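Local coordinates for protein muramidase (Sodiomyces alcalophilus, PDB 6ZM8) that probably hydrolyses the glycosidic bonds of bacterial peptidoglycan as a fungal lysozyme of glycoside hydrolase family 25, at residues 60-65 and 92-97; 147-152 and 169-174; 102-107 and 138-143; 16-21 and 185-190. All blocks are in the same frame, centred on the assembly; numbering follows the deposited sequence.

Contact 1 of 4, residues 60-65 and 92-97; sequences HFAQPA and GALDIE
The carbonyl oxygen D95 O accepts from A62 N at 2.9 Å, with an N-H...O angle of 170°, and lies 2.9 Å from water 1, which may donate to it. The water accepts from E97 N and also stands in donating position to A62 O, though with more acceptors around it than protons to give. Earlier along the pair, D95 N donates to H60 O at 2.8 Å and H60 N to A93 O. The register this sets, H60 with L94 and F61 with D95, is that of parallel neighbours, strands 55-61 and 93-95, joined through helix 69-78 in a beta-alpha-beta crossover of the TIM-barrel fold. The D-I-E sequence of segment 92-97 is consistent with the DXE motif of family 25. On the D95 face, F61 CD2 lies 3.4 Å from D95 OD2, ring and carboxylate planes being 71° apart; D95 O and water 1 sit above one face of this ring, offset toward its rim. F61 CG is anti to the backbone N (chi1 -169°), beside the carbonyl carbon; F61 CE2 meets E97 CG at 3.6 Å. On the H60 face, L94 CD1 comes in at the imidazole edge, 4.0 Å from H60 CD2. T32 and Q72 bind the two ring nitrogens of H60, which fixes the rotation of its ring. I96 CD1 touches both A62 CB and P64 CG, 3.7 Å from each.

Contact 2 of 4, residues 147-152 and 169-174; sequences NSNRFA and LPNGWG
N149 and G172 bring two turns together, their CA atoms 4.3 Å apart: a type I turn runs from N149 to A152 and a type II turn from P170 to W173, each closed by a weak backbone bond. G172 takes the third place of its turn with phi 105°, where a side chain would press on the preceding carbonyl oxygen; a modelled CB would also fall 2.9 Å from N149 CB, a clash. N171, one place earlier, is bonded twice to N147. N171 N donates to N147 OD1 at 2.9 Å, approaching from above the plane of that amide, 39° out of it, while N171 ND2 reaches N147 O at 3.0 Å with the acceptor close to its own amide plane. Water 2 links N147 ND2 to L169 O, and water 3 joins N149 ND2 to N171 OD1. S148 OG accepts from R150 N, an ST turn that shapes the loop between helix 138-145 and strand 157-160; the facing loop leads on from that strand to strand 178-182. Across the other end, A152 CB makes a CH-pi contact, 3.6 Å from the centroid of the W173 five-membered ring and 4° off its normal. A152 CA lies 3.5 Å from W173 NE1, whose hydrogen bond goes to C155 O. An alanine in place of W173 would probably leave A152 CB without the ring beneath it and C155 O without this donor. F151 CB touches W173 CZ2 more loosely, at 4.4 Å.

Contact 3 of 4, residues 102-107 and 138-143; sequences GATCYG and TDWWTQ
The indole of W140 slides past the side chain of T104 in the opposite direction, with W140 CD1 3.3 Å from T104 OG1. At the same edge, W140 NE1 donates to T104 O at 3.0 Å, with an N-H...O angle of 162°. The acceptor lies close to the indole plane, but the donor stands well above the plane of the T104 carbonyl, 53° out of it. W140 CG is anti to the backbone N (chi1 -175°), beside the carbonyl carbon. The benzene part of the indole meets Y106 at its rim, with W140 CZ2 4.1 Å from Y106 CE1. A leucine in place of W140 would probably leave T104 O without its N-H mate and open a gap beside Y106. C105 SG lies obliquely 5.4 Å from the centroid of the W140 five-membered ring, a sulfur-aromatic contact, and its disulfide with C144 fastens the loop covalently to the helix. Within the loop, A103 to Y106 form a type I turn, Y106 N bonding to A103 O at 2.9 Å. Helix 138-145 thus faces the loop that runs from strand 93-95 to helix 110-128; M113 of that long helix touches both W140 and Y106, while the neighbouring W141 packs on strand 133-136.

Contact 4 of 4, residues 16-21 and 185-190; sequences FARAYA and YPQGGD
The loop of a beta-hairpin, linking antiparallel strands 178-182 and 190-194, meets helix 16-22, Q187 lying against R18 and Y185 against A19. No hydrogen bond joins the two segments; the flat groups of R18 and Q187, the arginine stem and the A19 methyl carry most of the contact. Q187 CG sits over the centre of the R18 guanidinium, 3.6 Å from R18 CZ, and the amide and guanidinium planes are stacked, 9° apart. The two chains slide past each other in opposite directions, and the extended arginine stem, CG anti to the backbone N (chi1 172°), runs alongside Q187 NE2, which is 3.6 Å from R18 CD. The amide of Q187 has its own support, OE1 accepting from D15 N just ahead of the helix. Deeper in, Y185 OH lies 3.2 Å from A19 CB, a tight approach, while its polar partner is D24. The turn from Y185 to G188 is type I, closed by G188 N to Y185 O at 2.8 Å. P186 CD lies 3.4 Å above one face of the Y185 ring, toward the rim. The Y185 ring also stacks with F5 of strand 2-7, and A19 and F16 touch that same F5, which places hairpin loop and helix together beside this strand.

In the fold
From the N terminus, helix 16-22 opens contact 4, which closes only at residues 185-190, so the other three contacts are nested inside its loop. Those three follow in series: contact 1 pairs neighbouring strands around one crossover, contact 3 spans helix 110-128 and strand 133-136, and contact 2 encloses strand 157-160. Contacts 1 and 3 touch, Y106 OH meeting E97 O and W140 packing on I96; contacts 3 and 2 also touch, S148 O meeting W141 NE1 and P170 packing on T138. Contact 3 therefore bridges the barrel strands to the outer loops, while contact 4, about 24 Å centre to centre from contact 1, ties helix 16-22 to the loop between strands 178-182 and 190-194.

Contact 1 of 4, residues 60-65 and 92-97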
loop_
_atom_site.group_PDB
_atom_site.type_symbol
_atom_site.label_atom_id
_atom_site.label_comp_id
_atom_site.label_asym_id
_atom_site.label_seq_id
_atom_site.Cartn_x
_atom_site.Cartn_y
_atom_site.Cartn_z
ATOM N N HIS A 60 5.630 0.830 -0.765
ATOM C CA HIS A 60 6.986 0.560 -0.283
ATOM C C HIS A 60 6.994 -0.778 0.423
ATOM O O HIS A 60 6.195 -1.004 1.352
ATOM C CB HIS A 60 7.350 1.637 0.770
ATOM C CG HIS A 60 8.690 1.372 1.384
ATOM N ND1 HIS A 60 9.862 1.652 0.685
ATOM C CD2 HIS A 60 8.999 0.797 2.576
ATOM C CE1 HIS A 60 10.846 1.274 1.480
ATOM N NE2 HIS A 60 10.370 0.722 2.618
ATOM N N PHE A 61 7.911 -1.679 0.043
ATOM C CA PHE A 61 8.069 -2.943 0.758
ATOM C C PHE A 61 9.019 -2.741 1.941
ATOM O O PHE A 61 10.232 -2.497 1.769
ATOM C CB PHE A 61 8.544 -4.065 -0.168
ATOM C CG PHE A 61 8.456 -5.415 0.513
ATOM C CD1 PHE A 61 9.419 -5.867 1.406
ATOM C CD2 PHE A 61 7.335 -6.187 0.336
ATOM C CE1 PHE A 61 9.261 -7.071 2.093
ATOM C CE2 PHE A 61 7.187 -7.393 0.994
ATOM C CZ PHE A 61 8.144 -7.838 1.876
ATOM N N ALA A 62 8.457 -2.822 3.147
ATOM C CA ALA A 62 9.205 -2.596 4.368
ATOM C C ALA A 62 10.277 -3.678 4.590
ATOM O O ALA A 62 10.018 -4.866 4.419
ATOM C CB ALA A 62 8.272 -2.636 5.552
ATOM N N GLN A 63 11.426 -3.210 5.083
ATOM C CA GLN A 63 12.512 -4.098 5.531
ATOM C C GLN A 63 12.907 -3.665 6.937
ATOM O O GLN A 63 13.873 -2.907 7.108
ATOM C CB GLN A 63 13.685 -4.057 4.544
ATOM C CG GLN A 63 13.370 -4.801 3.256
ATOM C CD GLN A 63 13.368 -6.318 3.398
ATOM O OE1 GLN A 63 13.641 -6.850 4.478
ATOM N NE2 GLN A 63 13.060 -7.002 2.297
ATOM N N PRO A 64 12.158 -4.068 7.962
ATOM C CA PRO A 64 12.322 -3.444 9.283
ATOM C C PRO A 64 13.643 -3.705 9.981
ATOM O O PRO A 64 13.955 -2.954 10.921
ATOM C CB PRO A 64 11.148 -3.960 10.115
ATOM C CG PRO A 64 10.081 -4.209 9.047
ATOM C CD PRO A 64 10.870 -4.814 7.901
ATOM N N ALA A 65 14.384 -4.738 9.589
ATOM C CA ALA A 65 15.683 -4.992 10.196
ATOM C C ALA A 65 16.815 -4.227 9.506
ATOM O O ALA A 65 17.903 -4.189 10.068
ATOM C CB ALA A 65 15.989 -6.475 10.267
ATOM N N GLY A 92 0.667 7.129 -0.212
ATOM C CA GLY A 92 1.513 5.958 -0.361
ATOM C C GLY A 92 1.128 4.880 0.657
ATOM O O GLY A 92 0.632 5.176 1.760
ATOM N N ALA A 93 1.419 3.635 0.282
ATOM C CA ALA A 93 1.143 2.494 1.141
ATOM C C ALA A 93 2.432 1.849 1.628
ATOM O O ALA A 93 3.397 1.636 0.869
ATOM C CB ALA A 93 0.316 1.444 0.408
ATOM N N LEU A 94 2.423 1.500 2.923
ATOM C CA LEU A 94 3.466 0.717 3.569
ATOM C C LEU A 94 3.054 -0.760 3.477
ATOM O O LEU A 94 2.079 -1.167 4.115
ATOM C CB LEU A 94 3.593 1.138 5.024
ATOM C CG LEU A 94 4.603 0.322 5.833
ATOM C CD1 LEU A 94 6.026 0.500 5.306
ATOM C CD2 LEU A 94 4.528 0.707 7.298
ATOM N N ASP A 95 3.813 -1.546 2.698
ATOM C CA ASP A 95 3.583 -2.993 2.575
ATOM C C ASP A 95 4.461 -3.654 3.635
ATOM O O ASP A 95 5.695 -3.773 3.466
ATOM C CB ASP A 95 3.937 -3.398 1.152
ATOM C CG ASP A 95 3.910 -4.871 0.876
ATOM O OD1 ASP A 95 3.659 -5.645 1.821
ATOM O OD2 ASP A 95 4.149 -5.246 -0.289
ATOM N N ILE A 96 3.819 -4.015 4.743
ATOM C CA ILE A 96 4.485 -4.512 5.941
ATOM C C ILE A 96 3.949 -5.934 6.210
ATOM O O ILE A 96 2.797 -6.114 6.643
ATOM C CB ILE A 96 4.368 -3.517 7.115
ATOM C CG1 ILE A 96 5.009 -4.047 8.385
ATOM C CG2 ILE A 96 2.937 -3.083 7.419
ATOM C CD1 ILE A 96 6.494 -4.264 8.319
ATOM N N GLU A 97 4.763 -6.919 5.859
ATOM C CA GLU A 97 4.311 -8.291 5.778
ATOM C C GLU A 97 5.508 -9.235 5.967
ATOM O O GLU A 97 6.626 -8.823 6.239
ATOM C CB GLU A 97 3.637 -8.557 4.412
ATOM C CG GLU A 97 4.615 -8.440 3.255
ATOM C CD GLU A 97 3.973 -8.888 1.943
ATOM O OE1 GLU A 97 4.036 -10.109 1.646
ATOM O OE2 GLU A 97 3.465 -8.057 1.195
HETATM O O HOH W 1 7.231 -5.951 4.642
#

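Contact 2 of 4, residues 147-152 and 169-174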
loop_
_atom_site.group_PDB
_atom_site.type_symbol
_atom_site.label_atom_id
_atom_site.label_comp_id
_atom_site.label_asym_id
_atom_site.label_seq_id
_atom_site.Cartn_x
_atom_site.Cartn_y
_atom_site.Cartn_z
ATOM N N ASN A 147 -0.882 -7.637 17.380
ATOM C CA ASN A 147 -2.203 -7.161 16.960
ATOM C C ASN A 147 -2.442 -5.736 17.470
ATOM O O ASN A 147 -3.448 -5.455 18.149
ATOM C CB ASN A 147 -3.324 -8.131 17.321
ATOM C CG ASN A 147 -4.498 -8.045 16.349
ATOM O OD1 ASN A 147 -4.456 -7.307 15.369
ATOM N ND2 ASN A 147 -5.522 -8.814 16.626
ATOM N N SER A 148 -1.535 -4.835 17.114
ATOM C CA SER A 148 -1.581 -3.464 17.627
ATOM C C SER A 148 -2.704 -2.647 16.988
ATOM O O SER A 148 -2.814 -2.622 15.747
ATOM C CB SER A 148 -0.259 -2.790 17.303
ATOM O OG SER A 148 -0.279 -1.428 17.714
ATOM N N ASN A 149 -3.411 -1.883 17.806
ATOM C CA ASN A 149 -4.430 -0.944 17.316
ATOM C C ASN A 149 -3.871 0.464 17.093
ATOM O O ASN A 149 -4.658 1.366 16.825
ATOM C CB ASN A 149 -5.632 -0.890 18.235
ATOM C CG ASN A 149 -5.315 -0.321 19.581
ATOM O OD1 ASN A 149 -4.249 0.207 19.830
ATOM N ND2 ASN A 149 -6.299 -0.414 20.485
ATOM N N ARG A 150 -2.560 0.656 17.165
ATOM C CA ARG A 150 -1.988 2.003 17.268
ATOM C C ARG A 150 -2.151 2.852 16.029
ATOM O O ARG A 150 -2.029 4.067 16.129
ATOM C CB ARG A 150 -0.535 1.923 17.716
ATOM C CG ARG A 150 -0.582 1.585 19.232
ATOM C CD ARG A 150 0.622 1.894 20.069
ATOM N NE ARG A 150 1.623 2.547 19.236
ATOM C CZ ARG A 150 2.258 3.692 19.431
ATOM N NH1 ARG A 150 2.054 4.459 20.510
ATOM N NH2 ARG A 150 3.090 4.055 18.464
ATOM N N PHE A 151 -2.365 2.242 14.870
ATOM C CA PHE A 151 -2.345 2.976 13.595
ATOM C C PHE A 151 -3.734 3.129 12.996
ATOM O O PHE A 151 -3.861 3.868 12.009
ATOM C CB PHE A 151 -1.420 2.278 12.596
ATOM C CG PHE A 151 -0.063 2.089 13.210
ATOM C CD1 PHE A 151 0.780 3.168 13.436
ATOM C CD2 PHE A 151 0.345 0.845 13.627
ATOM C CE1 PHE A 151 1.968 3.004 14.139
ATOM C CE2 PHE A 151 1.546 0.690 14.329
ATOM C CZ PHE A 151 2.348 1.765 14.576
ATOM N N ALA A 152 -4.761 2.478 13.533
ATOM C CA ALA A 152 -6.039 2.395 12.833
ATOM C C ALA A 152 -6.743 3.741 12.672
ATOM O O ALA A 152 -7.437 3.950 11.677
ATOM C CB ALA A 152 -6.956 1.420 13.532
ATOM N N LEU A 169 -10.419 -8.500 10.590
ATOM C CA LEU A 169 -9.463 -7.418 10.393
ATOM C C LEU A 169 -8.528 -7.342 11.589
ATOM O O LEU A 169 -8.859 -7.807 12.687
ATOM C CB LEU A 169 -10.200 -6.090 10.222
ATOM C CG LEU A 169 -11.249 -6.075 9.099
ATOM C CD1 LEU A 169 -11.842 -4.688 8.988
ATOM C CD2 LEU A 169 -10.658 -6.492 7.756
ATOM N N PRO A 170 -7.356 -6.715 11.421
ATOM C CA PRO A 170 -6.493 -6.473 12.565
ATOM C C PRO A 170 -7.173 -5.540 13.560
ATOM O O PRO A 170 -8.029 -4.726 13.234
ATOM C CB PRO A 170 -5.251 -5.809 11.935
ATOM C CG PRO A 170 -5.327 -6.117 10.452
ATOM C CD PRO A 170 -6.815 -6.181 10.179
ATOM N N ASN A 171 -6.733 -5.679 14.803
ATOM C CA ASN A 171 -7.271 -4.885 15.912
ATOM C C ASN A 171 -7.210 -3.389 15.629
ATOM O O ASN A 171 -6.188 -2.861 15.180
ATOM C CB ASN A 171 -6.435 -5.223 17.146
ATOM C CG ASN A 171 -6.893 -4.597 18.439
ATOM O OD1 ASN A 171 -8.078 -4.405 18.631
ATOM N ND2 ASN A 171 -5.953 -4.325 19.300
ATOM N N GLY A 172 -8.329 -2.727 15.917
ATOM C CA GLY A 172 -8.414 -1.273 15.804
ATOM C C GLY A 172 -9.196 -0.804 14.603
ATOM O O GLY A 172 -9.815 0.260 14.642
ATOM N N TRP A 173 -9.144 -1.547 13.497
ATOM C CA TRP A 173 -9.835 -1.120 12.290
ATOM C C TRP A 173 -11.265 -1.659 12.267
ATOM O O TRP A 173 -11.481 -2.875 12.321
ATOM C CB TRP A 173 -9.102 -1.593 11.029
ATOM C CG TRP A 173 -7.901 -0.788 10.664
ATOM C CD1 TRP A 173 -7.929 0.403 9.990
ATOM C CD2 TRP A 173 -6.507 -1.081 10.882
ATOM N NE1 TRP A 173 -6.658 0.853 9.756
ATOM C CE2 TRP A 173 -5.763 -0.042 10.271
ATOM C CE3 TRP A 173 -5.812 -2.135 11.502
ATOM C CZ2 TRP A 173 -4.368 -0.042 10.246
ATOM C CZ3 TRP A 173 -4.425 -2.125 11.480
ATOM C CH2 TRP A 173 -3.716 -1.093 10.847
ATOM N N GLY A 174 -12.226 -0.760 12.114
ATOM C CA GLY A 174 -13.614 -1.173 11.986
ATOM C C GLY A 174 -13.988 -1.631 10.596
ATOM O O GLY A 174 -15.030 -2.252 10.412
HETATM O O HOH W 2 -7.906 -9.118 14.928
HETATM O O HOH W 3 -8.769 -1.876 19.721
#

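Contact 3 of 4, residues 102-107 and 138-143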
loop_
_atom_site.group_PDB
_atom_site.type_symbol
_atom_site.label_atom_id
_atom_site.label_comp_id
_atom_site.label_asym_id
_atom_site.label_seq_id
_atom_site.Cartn_x
_atom_site.Cartn_y
_atom_site.Cartn_z
ATOM N N GLY A 102 13.701 -14.688 5.340
ATOM C CA GLY A 102 13.998 -15.182 6.663
ATOM C C GLY A 102 12.792 -15.166 7.557
ATOM O O GLY A 102 11.659 -15.165 7.106
ATOM N N ALA A 103 13.051 -15.131 8.838
ATOM C CA ALA A 103 11.981 -15.236 9.851
ATOM C C ALA A 103 10.973 -14.092 9.705
ATOM O O ALA A 103 11.338 -12.946 9.560
ATOM C CB ALA A 103 12.478 -15.191 11.181
ATOM N N THR A 104 9.710 -14.474 9.828
ATOM C CA THR A 104 8.601 -13.643 9.415
ATOM C C THR A 104 8.577 -12.240 10.046
ATOM O O THR A 104 8.223 -11.310 9.349
ATOM C CB THR A 104 7.281 -14.400 9.584
ATOM O OG1 THR A 104 6.236 -13.601 9.017
ATOM C CG2 THR A 104 6.938 -14.757 10.975
ATOM N N CYS A 105 8.932 -12.124 11.318
ATOM C CA CYS A 105 8.903 -10.831 12.031
ATOM C C CYS A 105 10.256 -10.095 12.006
ATOM O O CYS A 105 10.415 -9.105 12.715
ATOM C CB CYS A 105 8.401 -10.968 13.450
ATOM S SG CYS A 105 6.746 -11.730 13.607
ATOM N N TYR A 106 11.193 -10.568 11.166
ATOM C CA TYR A 106 12.445 -9.851 10.873
ATOM C C TYR A 106 13.383 -9.786 12.093
ATOM O O TYR A 106 14.328 -9.009 12.075
ATOM C CB TYR A 106 12.219 -8.434 10.320
ATOM C CG TYR A 106 11.419 -8.382 9.042
ATOM C CD1 TYR A 106 10.022 -8.335 9.071
ATOM C CD2 TYR A 106 12.031 -8.326 7.799
ATOM C CE1 TYR A 106 9.264 -8.236 7.905
ATOM C CE2 TYR A 106 11.300 -8.222 6.627
ATOM C CZ TYR A 106 9.908 -8.185 6.674
ATOM O OH TYR A 106 9.234 -8.095 5.492
ATOM N N GLY A 107 13.123 -10.581 13.124
ATOM C CA GLY A 107 13.929 -10.534 14.341
ATOM C C GLY A 107 13.550 -9.420 15.301
ATOM O O GLY A 107 14.209 -9.299 16.339
ATOM N N THR A 138 -3.950 -10.075 8.542
ATOM C CA THR A 138 -4.289 -10.134 9.950
ATOM C C THR A 138 -3.344 -11.073 10.715
ATOM O O THR A 138 -2.953 -10.769 11.849
ATOM C CB THR A 138 -5.759 -10.510 10.135
ATOM O OG1 THR A 138 -6.479 -9.482 9.482
ATOM C CG2 THR A 138 -6.147 -10.625 11.589
ATOM N N ASP A 139 -2.998 -12.188 10.104
ATOM C CA ASP A 139 -2.120 -13.144 10.779
ATOM C C ASP A 139 -0.709 -12.571 10.961
ATOM O O ASP A 139 -0.120 -12.740 12.046
ATOM C CB ASP A 139 -2.125 -14.500 10.049
ATOM C CG ASP A 139 -1.840 -14.409 8.554
ATOM O OD1 ASP A 139 -2.639 -13.767 7.851
ATOM O OD2 ASP A 139 -0.819 -14.985 8.111
ATOM N N TRP A 140 -0.153 -11.908 9.953
ATOM C CA TRP A 140 1.188 -11.319 10.146
ATOM C C TRP A 140 1.125 -10.249 11.229
ATOM O O TRP A 140 1.966 -10.167 12.119
ATOM C CB TRP A 140 1.738 -10.734 8.837
ATOM C CG TRP A 140 3.154 -10.232 9.000
ATOM C CD1 TRP A 140 4.278 -10.951 8.770
ATOM C CD2 TRP A 140 3.588 -8.950 9.482
ATOM N NE1 TRP A 140 5.404 -10.222 9.064
ATOM C CE2 TRP A 140 5.007 -8.993 9.528
ATOM C CE3 TRP A 140 2.936 -7.786 9.917
ATOM C CZ2 TRP A 140 5.763 -7.931 9.995
ATOM C CZ3 TRP A 140 3.696 -6.735 10.418
ATOM C CH2 TRP A 140 5.095 -6.812 10.461
ATOM N N TRP A 141 0.102 -9.395 11.130
ATOM C CA TRP A 141 -0.025 -8.278 12.066
ATOM C C TRP A 141 -0.156 -8.791 13.493
ATOM O O TRP A 141 0.401 -8.212 14.447
ATOM C CB TRP A 141 -1.257 -7.437 11.662
ATOM C CG TRP A 141 -1.327 -6.122 12.367
ATOM C CD1 TRP A 141 -2.118 -5.792 13.441
ATOM C CD2 TRP A 141 -0.599 -4.949 12.009
ATOM N NE1 TRP A 141 -1.927 -4.475 13.762
ATOM C CE2 TRP A 141 -1.005 -3.931 12.909
ATOM C CE3 TRP A 141 0.323 -4.636 10.996
ATOM C CZ2 TRP A 141 -0.502 -2.636 12.849
ATOM C CZ3 TRP A 141 0.819 -3.352 10.928
ATOM C CH2 TRP A 141 0.400 -2.356 11.846
ATOM N N THR A 142 -0.908 -9.862 13.672
ATOM C CA THR A 142 -1.066 -10.438 15.014
ATOM C C THR A 142 0.282 -10.933 15.552
ATOM O O THR A 142 0.672 -10.600 16.673
ATOM C CB THR A 142 -2.130 -11.545 14.972
ATOM O OG1 THR A 142 -3.390 -10.979 14.596
ATOM C CG2 THR A 142 -2.279 -12.237 16.293
ATOM N N GLN A 143 0.977 -11.725 14.761
ATOM C CA GLN A 143 2.223 -12.291 15.283
ATOM C C GLN A 143 3.304 -11.247 15.490
ATOM O O GLN A 143 4.135 -11.357 16.406
ATOM C CB GLN A 143 2.728 -13.294 14.268
ATOM C CG GLN A 143 1.817 -14.467 14.177
ATOM C CD GLN A 143 2.320 -15.522 13.242
ATOM O OE1 GLN A 143 3.483 -15.778 13.069
ATOM N NE2 GLN A 143 1.461 -16.440 12.795
HETATM O O HOH W 4 4.014 -13.347 10.768
#

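Contact 4 of 4, residues 16-21 and 185-190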
loop_
_atom_site.group_PDB
_atom_site.type_symbol
_atom_site.label_atom_id
_atom_site.label_comp_id
_atom_site.label_asym_id
_atom_site.label_seq_id
_atom_site.Cartn_x
_atom_site.Cartn_y
_atom_site.Cartn_z
ATOM N N PHE A 16 -3.203 0.185 -19.654
ATOM C CA PHE A 16 -4.119 0.899 -18.744
ATOM C C PHE A 16 -5.426 1.323 -19.420
ATOM O O PHE A 16 -6.428 1.450 -18.753
ATOM C CB PHE A 16 -3.427 2.092 -18.085
ATOM C CG PHE A 16 -2.379 1.675 -17.091
ATOM C CD1 PHE A 16 -2.741 1.399 -15.773
ATOM C CD2 PHE A 16 -1.045 1.533 -17.460
ATOM C CE1 PHE A 16 -1.731 1.022 -14.863
ATOM C CE2 PHE A 16 -0.053 1.184 -16.567
ATOM C CZ PHE A 16 -0.404 0.944 -15.281
ATOM N N ALA A 17 -5.408 1.526 -20.750
ATOM C CA ALA A 17 -6.683 1.770 -21.435
ATOM C C ALA A 17 -7.588 0.532 -21.293
ATOM O O ALA A 17 -8.805 0.664 -21.014
ATOM C CB ALA A 17 -6.439 2.107 -22.891
ATOM N N ARG A 18 -7.014 -0.647 -21.486
ATOM C CA ARG A 18 -7.763 -1.888 -21.313
ATOM C C ARG A 18 -8.253 -2.037 -19.863
ATOM O O ARG A 18 -9.385 -2.451 -19.607
ATOM C CB ARG A 18 -6.903 -3.089 -21.727
ATOM C CG ARG A 18 -7.496 -4.456 -21.417
ATOM C CD ARG A 18 -6.538 -5.578 -21.835
ATOM N NE ARG A 18 -6.915 -6.833 -21.165
ATOM C CZ ARG A 18 -6.260 -7.985 -21.231
ATOM N NH1 ARG A 18 -6.693 -9.028 -20.529
ATOM N NH2 ARG A 18 -5.151 -8.056 -21.951
ATOM N N ALA A 19 -7.381 -1.703 -18.900
ATOM C CA ALA A 19 -7.780 -1.787 -17.494
ATOM C C ALA A 19 -8.944 -0.842 -17.205
ATOM O O ALA A 19 -9.886 -1.215 -16.479
ATOM C CB ALA A 19 -6.595 -1.497 -16.613
ATOM N N TYR A 20 -8.898 0.381 -17.737
ATOM C CA TYR A 20 -10.003 1.308 -17.482
ATOM C C TYR A 20 -11.292 0.744 -18.124
ATOM O O TYR A 20 -12.389 0.816 -17.518
ATOM C CB TYR A 20 -9.656 2.701 -18.042
ATOM C CG TYR A 20 -10.609 3.763 -17.537
ATOM C CD1 TYR A 20 -11.795 4.031 -18.192
ATOM C CD2 TYR A 20 -10.300 4.483 -16.417
ATOM C CE1 TYR A 20 -12.684 4.948 -17.711
ATOM C CE2 TYR A 20 -11.170 5.440 -15.937
ATOM C CZ TYR A 20 -12.369 5.664 -16.574
ATOM O OH TYR A 20 -13.257 6.597 -16.107
ATOM N N ALA A 21 -11.190 0.175 -19.330
ATOM C CA ALA A 21 -12.348 -0.419 -19.992
ATOM C C ALA A 21 -12.917 -1.596 -19.183
ATOM O O ALA A 21 -14.121 -1.852 -19.225
ATOM C CB ALA A 21 -11.978 -0.824 -21.407
ATOM N N TYR A 185 -5.038 -10.603 -11.267
ATOM C CA TYR A 185 -5.488 -9.547 -12.172
ATOM C C TYR A 185 -5.302 -10.056 -13.599
ATOM O O TYR A 185 -4.271 -10.677 -13.908
ATOM C CB TYR A 185 -4.676 -8.264 -11.937
ATOM C CG TYR A 185 -5.235 -7.106 -12.714
ATOM C CD1 TYR A 185 -6.434 -6.535 -12.300
ATOM C CD2 TYR A 185 -4.652 -6.639 -13.879
ATOM C CE1 TYR A 185 -7.087 -5.577 -13.054
ATOM C CE2 TYR A 185 -5.296 -5.674 -14.661
ATOM C CZ TYR A 185 -6.535 -5.163 -14.254
ATOM O OH TYR A 185 -7.157 -4.256 -15.064
ATOM N N PRO A 186 -6.234 -9.784 -14.538
ATOM C CA PRO A 186 -6.156 -10.474 -15.849
ATOM C C PRO A 186 -4.896 -10.181 -16.636
ATOM O O PRO A 186 -4.459 -11.040 -17.402
ATOM C CB PRO A 186 -7.405 -10.005 -16.583
ATOM C CG PRO A 186 -7.932 -8.827 -15.807
ATOM C CD PRO A 186 -7.524 -9.104 -14.396
ATOM N N GLN A 187 -4.336 -8.992 -16.488
ATOM C CA GLN A 187 -3.096 -8.616 -17.181
ATOM C C GLN A 187 -1.855 -8.899 -16.349
ATOM O O GLN A 187 -0.762 -8.534 -16.797
ATOM C CB GLN A 187 -3.111 -7.133 -17.558
ATOM C CG GLN A 187 -4.255 -6.757 -18.502
ATOM C CD GLN A 187 -4.034 -5.364 -19.014
ATOM O OE1 GLN A 187 -2.979 -5.063 -19.583
ATOM N NE2 GLN A 187 -4.987 -4.463 -18.795
ATOM N N GLY A 188 -2.009 -9.520 -15.187
ATOM C CA GLY A 188 -0.926 -9.720 -14.249
ATOM C C GLY A 188 -1.037 -8.709 -13.103
ATOM O O GLY A 188 -1.296 -7.526 -13.337
ATOM N N GLY A 189 -0.814 -9.191 -11.894
ATOM C CA GLY A 189 -0.916 -8.374 -10.696
ATOM C C GLY A 189 -1.997 -8.886 -9.778
ATOM O O GLY A 189 -2.508 -9.996 -9.925
ATOM N N ASP A 190 -2.322 -8.052 -8.788
ATOM C CA ASP A 190 -3.313 -8.418 -7.794
ATOM C C ASP A 190 -4.574 -7.573 -7.949
ATOM O O ASP A 190 -4.511 -6.455 -8.440
ATOM C CB ASP A 190 -2.768 -8.235 -6.368
ATOM C CG ASP A 190 -1.400 -8.877 -6.234
ATOM O OD1 ASP A 190 -1.262 -10.057 -6.446
ATOM O OD2 ASP A 190 -0.407 -8.111 -5.917
#